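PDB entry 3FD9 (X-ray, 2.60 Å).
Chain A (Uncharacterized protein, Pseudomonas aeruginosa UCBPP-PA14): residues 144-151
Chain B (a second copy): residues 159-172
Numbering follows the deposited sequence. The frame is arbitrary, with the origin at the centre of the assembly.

Chain A, residues 144-151: SRVAELEP
Chain B (159-172) ARVAKCQARTQEQV

Residues 159-172 of chain B form part of one continuous α-helix, with phi near -65° and psi near -40°. Against it lies the tail of a weakly bonded helix in chain A. A helical-type bond, E150(A) N to V146(A) O at 2.7 Å, holds this end together, and E150(A), at phi/psi -113/75, then departs from helical geometry. The two segments run in roughly opposite directions, V146(A) CA lying 6.6 Å from C164(B) CA and E150(A) CA 8.2 Å from R160(B) CA. Together they bury 461 Å².

Apolar packing forms the middle. V146(A), chi1 t, places CG2 3.9 Å from C164(B) SG; the compact, polarizable thiol, chi1 m, suits this buried site where the backbones come close. L149(A), chi1 t and chi2 p, points toward the helix and gives up the largest area, 86 Å². L149(A) CD2 reaches K163(B) O at 3.2 Å and K163(B) CB at 3.4 Å, so the leucine packs on helix backbone and on the base of a lysine (m, m, t, t) whose end leads away.

Charged residues, whose long chains suit exposed margins, flank this patch without forming a salt bridge. E150(A), m then t, brings OE2 3.1 Å from R160(B) CB but leaves OE2 4.4 Å from NE of R160(B) (m, m, t), too far for a salt bridge. E148(A), p then t, sets OE2 3.6 Å from R167(B) CD, while E148(A) OE1 stands 4.4 Å from R167(B) NH1, well out of the guanidinium plane, so no N-H points at it. R167(B) is t, t, m.

Polar contact continues at Q171(B), chi1 m and chi2 t. Q171(B) OE1, as modelled, lies 3.2 Å from E148(A) OE1, but the amide is probably turned over, leaving the bonding open. R145(A), m, m, t, starts sideways, but its end comes nearer. No clear hydrogen bond crosses the contact.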

# COMPACT_ATOMS: atom_id res chain seq x y z
N SER A 144 -17.75 -13.07 -16.60
CA SER A 144 -17.93 -12.40 -17.88
C SER A 144 -16.86 -12.87 -18.85
O SER A 144 -17.12 -13.08 -20.04
CB SER A 144 -17.86 -10.88 -17.72
OG SER A 144 -19.00 -10.39 -17.05
N ARG A 145 -15.65 -13.05 -18.33
CA ARG A 145 -14.52 -13.54 -19.11
C ARG A 145 -14.69 -15.02 -19.42
O ARG A 145 -14.04 -15.55 -20.32
CB ARG A 145 -13.22 -13.32 -18.34
CG ARG A 145 -12.93 -11.87 -18.03
CD ARG A 145 -12.45 -11.12 -19.26
NE ARG A 145 -12.25 -9.70 -18.99
CZ ARG A 145 -11.77 -8.83 -19.87
NH1 ARG A 145 -11.43 -9.25 -21.08
NH2 ARG A 145 -11.62 -7.56 -19.54
N VAL A 146 -15.57 -15.67 -18.67
CA VAL A 146 -15.85 -17.08 -18.88
C VAL A 146 -17.07 -17.25 -19.77
O VAL A 146 -17.17 -18.21 -20.53
CB VAL A 146 -16.07 -17.82 -17.54
CG1 VAL A 146 -16.53 -19.25 -17.78
CG2 VAL A 146 -14.80 -17.80 -16.71
N ALA A 147 -18.00 -16.30 -19.69
CA ALA A 147 -19.23 -16.35 -20.47
C ALA A 147 -18.99 -16.60 -21.95
O ALA A 147 -19.86 -17.11 -22.66
CB ALA A 147 -20.03 -15.06 -20.27
N GLU A 148 -17.80 -16.23 -22.43
CA GLU A 148 -17.45 -16.37 -23.84
C GLU A 148 -17.13 -17.82 -24.20
O GLU A 148 -17.54 -18.31 -25.25
CB GLU A 148 -16.27 -15.47 -24.19
CG GLU A 148 -15.01 -15.76 -23.38
CD GLU A 148 -13.93 -14.71 -23.58
OE1 GLU A 148 -14.03 -13.94 -24.56
OE2 GLU A 148 -12.99 -14.66 -22.77
N LEU A 149 -16.40 -18.50 -23.32
CA LEU A 149 -15.99 -19.88 -23.56
C LEU A 149 -17.01 -20.86 -22.99
O LEU A 149 -17.30 -21.90 -23.59
CB LEU A 149 -14.60 -20.12 -22.96
CG LEU A 149 -13.84 -21.36 -23.44
CD1 LEU A 149 -13.93 -21.50 -24.96
CD2 LEU A 149 -12.39 -21.28 -22.99
N GLU A 150 -17.55 -20.52 -21.83
CA GLU A 150 -18.62 -21.30 -21.21
C GLU A 150 -19.90 -20.48 -21.20
O GLU A 150 -20.30 -19.97 -20.16
CB GLU A 150 -18.25 -21.70 -19.78
CG GLU A 150 -17.02 -22.60 -19.67
CD GLU A 150 -16.66 -22.92 -18.23
OE1 GLU A 150 -17.44 -22.56 -17.32
OE2 GLU A 150 -15.60 -23.55 -18.01
N PRO A 151 -20.55 -20.36 -22.36
CA PRO A 151 -21.78 -19.56 -22.47
C PRO A 151 -22.90 -20.13 -21.61
O PRO A 151 -23.53 -19.39 -20.86
CB PRO A 151 -22.14 -19.68 -23.96
CG PRO A 151 -20.88 -20.12 -24.64
CD PRO A 151 -20.18 -20.98 -23.65
N ALA B 159 -10.50 -28.78 -15.91
CA ALA B 159 -10.64 -28.77 -17.36
C ALA B 159 -11.37 -27.51 -17.79
O ALA B 159 -11.06 -26.93 -18.83
CB ALA B 159 -11.40 -30.01 -17.82
N ARG B 160 -12.33 -27.08 -16.98
CA ARG B 160 -13.12 -25.89 -17.27
C ARG B 160 -12.26 -24.63 -17.29
O ARG B 160 -12.28 -23.87 -18.27
CB ARG B 160 -14.25 -25.74 -16.26
CG ARG B 160 -15.33 -26.82 -16.35
CD ARG B 160 -16.25 -26.58 -17.53
NE ARG B 160 -17.35 -27.55 -17.58
CZ ARG B 160 -17.47 -28.51 -18.50
NH1 ARG B 160 -16.56 -28.63 -19.45
NH2 ARG B 160 -18.51 -29.34 -18.46
N VAL B 161 -11.50 -24.41 -16.22
CA VAL B 161 -10.66 -23.22 -16.11
C VAL B 161 -9.43 -23.31 -17.01
O VAL B 161 -8.90 -22.29 -17.45
CB VAL B 161 -10.21 -22.96 -14.65
CG1 VAL B 161 -11.42 -22.84 -13.74
CG2 VAL B 161 -9.28 -24.06 -14.18
N ALA B 162 -8.97 -24.53 -17.28
CA ALA B 162 -7.83 -24.73 -18.15
C ALA B 162 -8.10 -24.07 -19.50
O ALA B 162 -7.24 -23.39 -20.05
CB ALA B 162 -7.55 -26.21 -18.33
N LYS B 163 -9.31 -24.27 -20.02
CA LYS B 163 -9.69 -23.70 -21.30
C LYS B 163 -9.65 -22.17 -21.26
O LYS B 163 -9.28 -21.52 -22.23
CB LYS B 163 -11.10 -24.17 -21.69
CG LYS B 163 -11.29 -25.68 -21.70
CD LYS B 163 -10.67 -26.33 -22.93
CE LYS B 163 -11.09 -27.79 -23.04
NZ LYS B 163 -10.66 -28.41 -24.32
N CYS B 164 -10.03 -21.60 -20.12
CA CYS B 164 -10.12 -20.15 -19.98
C CYS B 164 -8.77 -19.46 -20.03
O CYS B 164 -8.59 -18.48 -20.75
CB CYS B 164 -10.84 -19.78 -18.68
SG CYS B 164 -12.56 -20.32 -18.62
N GLN B 165 -7.81 -19.96 -19.25
CA GLN B 165 -6.49 -19.36 -19.21
C GLN B 165 -5.77 -19.51 -20.55
O GLN B 165 -4.87 -18.74 -20.87
CB GLN B 165 -5.65 -19.96 -18.08
CG GLN B 165 -5.86 -21.45 -17.86
CD GLN B 165 -5.70 -21.86 -16.41
OE1 GLN B 165 -5.37 -21.02 -15.55
NE2 GLN B 165 -5.92 -23.14 -16.12
N ALA B 166 -6.18 -20.50 -21.33
CA ALA B 166 -5.63 -20.70 -22.67
C ALA B 166 -6.08 -19.58 -23.60
O ALA B 166 -5.28 -19.00 -24.32
CB ALA B 166 -6.05 -22.06 -23.23
N ARG B 167 -7.38 -19.28 -23.56
CA ARG B 167 -7.93 -18.18 -24.33
C ARG B 167 -7.44 -16.84 -23.80
O ARG B 167 -7.04 -15.96 -24.56
CB ARG B 167 -9.46 -18.22 -24.32
CG ARG B 167 -10.10 -16.93 -24.79
CD ARG B 167 -11.61 -17.08 -24.98
NE ARG B 167 -11.94 -17.90 -26.15
CZ ARG B 167 -12.01 -17.43 -27.39
NH1 ARG B 167 -11.77 -16.15 -27.64
NH2 ARG B 167 -12.32 -18.25 -28.39
N THR B 168 -7.46 -16.69 -22.48
CA THR B 168 -6.99 -15.46 -21.86
C THR B 168 -5.54 -15.18 -22.25
O THR B 168 -5.18 -14.03 -22.50
CB THR B 168 -7.11 -15.50 -20.33
OG1 THR B 168 -8.49 -15.36 -19.96
CG2 THR B 168 -6.33 -14.36 -19.71
N GLN B 169 -4.72 -16.22 -22.31
CA GLN B 169 -3.34 -16.05 -22.74
C GLN B 169 -3.25 -15.59 -24.19
O GLN B 169 -2.39 -14.78 -24.53
CB GLN B 169 -2.55 -17.35 -22.56
CG GLN B 169 -1.52 -17.30 -21.44
CD GLN B 169 -2.09 -16.71 -20.16
OE1 GLN B 169 -2.93 -17.33 -19.50
NE2 GLN B 169 -1.62 -15.52 -19.80
N GLU B 170 -4.15 -16.09 -25.03
CA GLU B 170 -4.13 -15.75 -26.44
C GLU B 170 -4.59 -14.32 -26.68
O GLU B 170 -4.01 -13.59 -27.48
CB GLU B 170 -4.99 -16.72 -27.25
CG GLU B 170 -4.51 -18.16 -27.20
CD GLU B 170 -5.14 -19.02 -28.27
OE1 GLU B 170 -5.12 -18.61 -29.45
OE2 GLU B 170 -5.66 -20.11 -27.94
N GLN B 171 -5.65 -13.92 -25.97
CA GLN B 171 -6.16 -12.56 -26.09
C GLN B 171 -5.07 -11.57 -25.71
O GLN B 171 -4.97 -10.49 -26.29
CB GLN B 171 -7.38 -12.37 -25.20
CG GLN B 171 -8.64 -13.03 -25.72
CD GLN B 171 -9.84 -12.81 -24.81
OE1 GLN B 171 -10.93 -13.31 -25.07
NE2 GLN B 171 -9.63 -12.06 -23.73
N VAL B 172 -4.26 -11.94 -24.72
CA VAL B 172 -3.16 -11.09 -24.27
C VAL B 172 -2.11 -10.96 -25.36
O VAL B 172 -1.68 -9.85 -25.69
CB VAL B 172 -2.50 -11.66 -23.00
CG1 VAL B 172 -1.14 -11.02 -22.78
CG2 VAL B 172 -3.40 -11.45 -21.79